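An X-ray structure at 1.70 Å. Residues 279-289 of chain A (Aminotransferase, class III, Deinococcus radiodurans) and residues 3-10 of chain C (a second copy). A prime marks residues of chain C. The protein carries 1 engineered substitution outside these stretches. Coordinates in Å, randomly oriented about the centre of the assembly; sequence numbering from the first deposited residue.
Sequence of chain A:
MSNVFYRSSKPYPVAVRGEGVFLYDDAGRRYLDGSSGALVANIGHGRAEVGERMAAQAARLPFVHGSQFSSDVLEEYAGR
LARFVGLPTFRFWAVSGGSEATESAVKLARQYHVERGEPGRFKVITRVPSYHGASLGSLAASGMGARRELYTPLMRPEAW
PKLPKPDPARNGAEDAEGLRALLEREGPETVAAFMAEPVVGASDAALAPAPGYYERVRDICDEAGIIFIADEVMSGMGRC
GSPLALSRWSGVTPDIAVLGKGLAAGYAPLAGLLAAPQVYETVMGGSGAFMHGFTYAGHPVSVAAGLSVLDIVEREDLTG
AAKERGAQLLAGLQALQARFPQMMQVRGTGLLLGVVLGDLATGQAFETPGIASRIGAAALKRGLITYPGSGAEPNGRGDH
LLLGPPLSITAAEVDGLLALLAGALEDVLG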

# COMPACT_ATOMS: atom_id res chain seq x y z
N VAL A 279 12.23 10.22 19.52
CA VAL A 279 10.96 9.52 19.33
C VAL A 279 11.18 8.02 19.17
O VAL A 279 10.51 7.21 19.80
N TYR A 280 12.14 7.66 18.32
CA TYR A 280 12.45 6.25 18.08
C TYR A 280 12.88 5.53 19.35
O TYR A 280 12.36 4.47 19.68
N GLU A 281 13.85 6.11 20.06
CA GLU A 281 14.36 5.50 21.28
C GLU A 281 13.34 5.40 22.40
O GLU A 281 13.42 4.51 23.26
N THR A 282 12.37 6.32 22.41
CA THR A 282 11.34 6.30 23.44
C THR A 282 10.46 5.07 23.27
O THR A 282 10.13 4.40 24.24
N VAL A 283 10.08 4.77 22.03
CA VAL A 283 9.26 3.60 21.79
C VAL A 283 10.07 2.31 21.97
O VAL A 283 9.60 1.36 22.59
N MET A 284 11.30 2.30 21.45
CA MET A 284 12.16 1.13 21.57
C MET A 284 12.58 0.88 23.02
O MET A 284 12.73 -0.27 23.44
N GLY A 285 12.77 1.96 23.77
CA GLY A 285 13.19 1.84 25.16
C GLY A 285 12.05 1.53 26.11
O GLY A 285 12.28 1.21 27.28
N GLY A 286 10.82 1.64 25.62
CA GLY A 286 9.67 1.36 26.45
C GLY A 286 9.14 -0.03 26.18
O GLY A 286 9.79 -1.02 26.52
N SER A 287 7.97 -0.11 25.57
CA SER A 287 7.37 -1.39 25.23
C SER A 287 8.29 -2.13 24.28
O SER A 287 8.30 -3.36 24.23
N GLY A 288 9.08 -1.37 23.52
CA GLY A 288 10.01 -1.97 22.58
C GLY A 288 9.39 -2.50 21.31
O GLY A 288 10.00 -3.33 20.63
N ALA A 289 8.19 -2.04 20.98
CA ALA A 289 7.50 -2.48 19.77
C ALA A 289 6.65 -1.35 19.19
O ALA A 289 6.09 -0.55 19.94
N ASN C 3 20.15 3.69 10.42
CA ASN C 3 19.04 4.69 10.34
C ASN C 3 17.69 4.01 10.09
O ASN C 3 16.73 4.68 9.73
N VAL C 4 17.63 2.70 10.28
CA VAL C 4 16.37 1.98 10.07
C VAL C 4 15.49 1.99 11.32
O VAL C 4 15.97 1.76 12.43
N PHE C 5 14.21 2.27 11.13
CA PHE C 5 13.26 2.26 12.24
C PHE C 5 12.76 0.82 12.29
O PHE C 5 11.87 0.44 11.53
N TYR C 6 13.37 0.01 13.15
CA TYR C 6 12.98 -1.39 13.27
C TYR C 6 11.61 -1.53 13.93
O TYR C 6 11.20 -0.65 14.69
N ARG C 7 10.92 -2.62 13.64
CA ARG C 7 9.59 -2.87 14.20
C ARG C 7 9.59 -3.09 15.71
O ARG C 7 8.56 -2.93 16.37
N SER C 8 10.74 -3.46 16.26
CA SER C 8 10.85 -3.69 17.70
C SER C 8 12.31 -3.64 18.15
O SER C 8 13.21 -3.47 17.33
N SER C 9 12.53 -3.79 19.45
CA SER C 9 13.87 -3.74 20.03
C SER C 9 14.67 -5.03 19.87
O SER C 9 15.84 -5.08 20.27
N LYS C 10 14.06 -6.07 19.32
CA LYS C 10 14.76 -7.33 19.13
C LYS C 10 15.79 -7.16 18.02
O LYS C 10 15.71 -6.23 17.22

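The contact sets the last turns of a helix in chain A, and the loop that follows it, against an irregular N-terminal segment of chain C. Together the two stretches bury 416 Å², and more than half of that area belongs to Tyr280, Met284, Val283, Phe5′ and Tyr6′, with a short backbone junction beyond them.

The aromatic contact is a pair of rings. Tyr280 (chi1 175°, t) and Phe5′ (chi1 -167°, t) both leave their backbones sideways to the partner stretch, yet the ends of both side chains come nearer to it, so that two backbones 7.1 Å apart, measured from Tyr280 CA to Phe5′ CA, are joined by their rings. The arrangement is edge-to-face: the edge of Tyr280 is turned toward the face of Phe5′, with planes at 77°, centroids 4.8 Å apart, and Tyr280 CE1 lying 3.6 Å from Phe5′ CD2. This geometry suits aromatic residues because the slightly positive hydrogens of one rim meet the electron-rich face of the other ring. The length of tyrosine also carries its hydroxyl past Phe5′: Tyr280 OH lies 3.4 Å from Tyr6′ CD2, at the edge of that second ring, and 4.0 Å from Val4′ O. These are packing contacts rather than hydrogen bonds. Tyr6′ itself adopts the m rotamer (chi1 -61°), and its own hydroxyl is satisfied elsewhere in the structure.

Aliphatic groups complete the cluster. Val283 (chi1 49°, p) points toward chain C, and its CG1 reaches Phe5′ CZ at 4.0 Å; a short branched side chain is enough here, since the phenylalanine ring extends to meet it. Met284 lies one residue further along the helix and starts out sideways, but its flexible chain (chi1 -68°, m; chi2 -62°, m; chi3 118°, between wells) brings its end in. Its CE packs 4.0 Å from Phe5′ CE2 and 3.4 Å from Tyr6′ O, while its SD sits 3.4 Å from Ser8′ C. An unbranched thioether can thus follow both an aromatic ring and a stretch of backbone.

The polar link is made by main chain. Ser9′ N donates a hydrogen bond to Gly288 O (2.8 Å, 145° at the hydrogen). Gly288 has a positive phi of 77°, which favours glycine, and a CB there would stand 2.9 Å from Ser9′ OG, a clash. Next to it, Ala289 and Ser8′ form a single beta bridge, with Ala289 CA 4.1 Å from Ser8′ CA, and Ala289 CA makes a CA-H...O contact of 3.6 Å with Arg7′ O. Both CA-to-CB bonds at this bridge run sideways, and Ala289 CB lies 4.4 Å from Ser8′ CB.

Two longer charged side chains take no part in the packing. Arg7′ (chi1 -69°, m) points away and is hydrogen-bonded elsewhere in the structure, and the end of Lys10′ (chi1 63°, p) leads away from chain A.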

# COMPACT_ATOMS: atom_id res chain seq x y z
CB VAL A 279 10.21 10.06 18.10
CG1 VAL A 279 8.90 9.30 17.90
CG2 VAL A 279 9.92 11.55 18.28
CB TYR A 280 13.56 6.13 17.04
CG TYR A 280 14.04 4.71 16.82
CD1 TYR A 280 13.22 3.76 16.21
CD2 TYR A 280 15.31 4.31 17.22
CE1 TYR A 280 13.65 2.46 16.01
CE2 TYR A 280 15.75 3.01 17.03
CZ TYR A 280 14.91 2.09 16.42
OH TYR A 280 15.34 0.80 16.21
CB GLU A 281 15.60 6.26 21.78
CG GLU A 281 16.76 6.25 20.79
CD GLU A 281 17.31 4.85 20.52
OE1 GLU A 281 16.50 3.93 20.26
OE2 GLU A 281 18.54 4.68 20.56
CB THR A 282 10.49 7.58 23.40
OG1 THR A 282 11.29 8.69 23.84
CG2 THR A 282 9.26 7.45 24.29
CB VAL A 283 8.63 3.63 20.36
CG1 VAL A 283 9.70 3.94 19.33
CG2 VAL A 283 7.98 2.29 20.04
CB MET A 284 13.41 1.30 20.70
CG MET A 284 13.16 1.29 19.20
SD MET A 284 12.45 -0.26 18.59
CE MET A 284 10.88 0.31 17.95
CB SER A 287 6.00 -1.18 24.57
OG SER A 287 6.13 -0.43 23.38
CB ALA A 289 6.62 -3.69 20.08
CB ASN C 3 19.29 5.70 9.21
CG ASN C 3 20.36 6.72 9.56
OD1 ASN C 3 21.56 6.47 9.39
ND2 ASN C 3 19.94 7.87 10.06
CB VAL C 4 16.64 0.50 9.64
CG1 VAL C 4 15.32 -0.29 9.59
CG2 VAL C 4 17.32 0.48 8.28
CB PHE C 5 12.11 3.24 11.95
CG PHE C 5 11.24 3.55 13.14
CD1 PHE C 5 10.91 4.87 13.44
CD2 PHE C 5 10.72 2.53 13.94
CE1 PHE C 5 10.08 5.17 14.52
CE2 PHE C 5 9.89 2.82 15.02
CZ PHE C 5 9.57 4.15 15.31
CB TYR C 6 14.05 -2.15 14.07
CG TYR C 6 15.42 -2.14 13.43
CD1 TYR C 6 15.65 -2.80 12.22
CD2 TYR C 6 16.49 -1.47 14.03
CE1 TYR C 6 16.92 -2.79 11.62
CE2 TYR C 6 17.76 -1.46 13.44
CZ TYR C 6 17.97 -2.12 12.24
OH TYR C 6 19.22 -2.13 11.68
CB ARG C 7 8.94 -4.07 13.52
CG ARG C 7 8.55 -3.85 12.06
CD ARG C 7 7.93 -5.11 11.49
NE ARG C 7 7.56 -4.99 10.09
CZ ARG C 7 6.33 -4.75 9.65
NH1 ARG C 7 5.32 -4.59 10.51
NH2 ARG C 7 6.09 -4.68 8.35
CB SER C 8 10.25 -5.04 18.08
OG SER C 8 11.12 -6.10 17.72
CB SER C 9 13.79 -3.38 21.51
OG SER C 9 13.16 -4.42 22.24
CB LYS C 10 13.77 -8.44 18.74
CG LYS C 10 13.08 -8.19 17.40
CD LYS C 10 12.26 -9.39 16.95
CE LYS C 10 13.15 -10.58 16.60
NZ LYS C 10 12.36 -11.73 16.09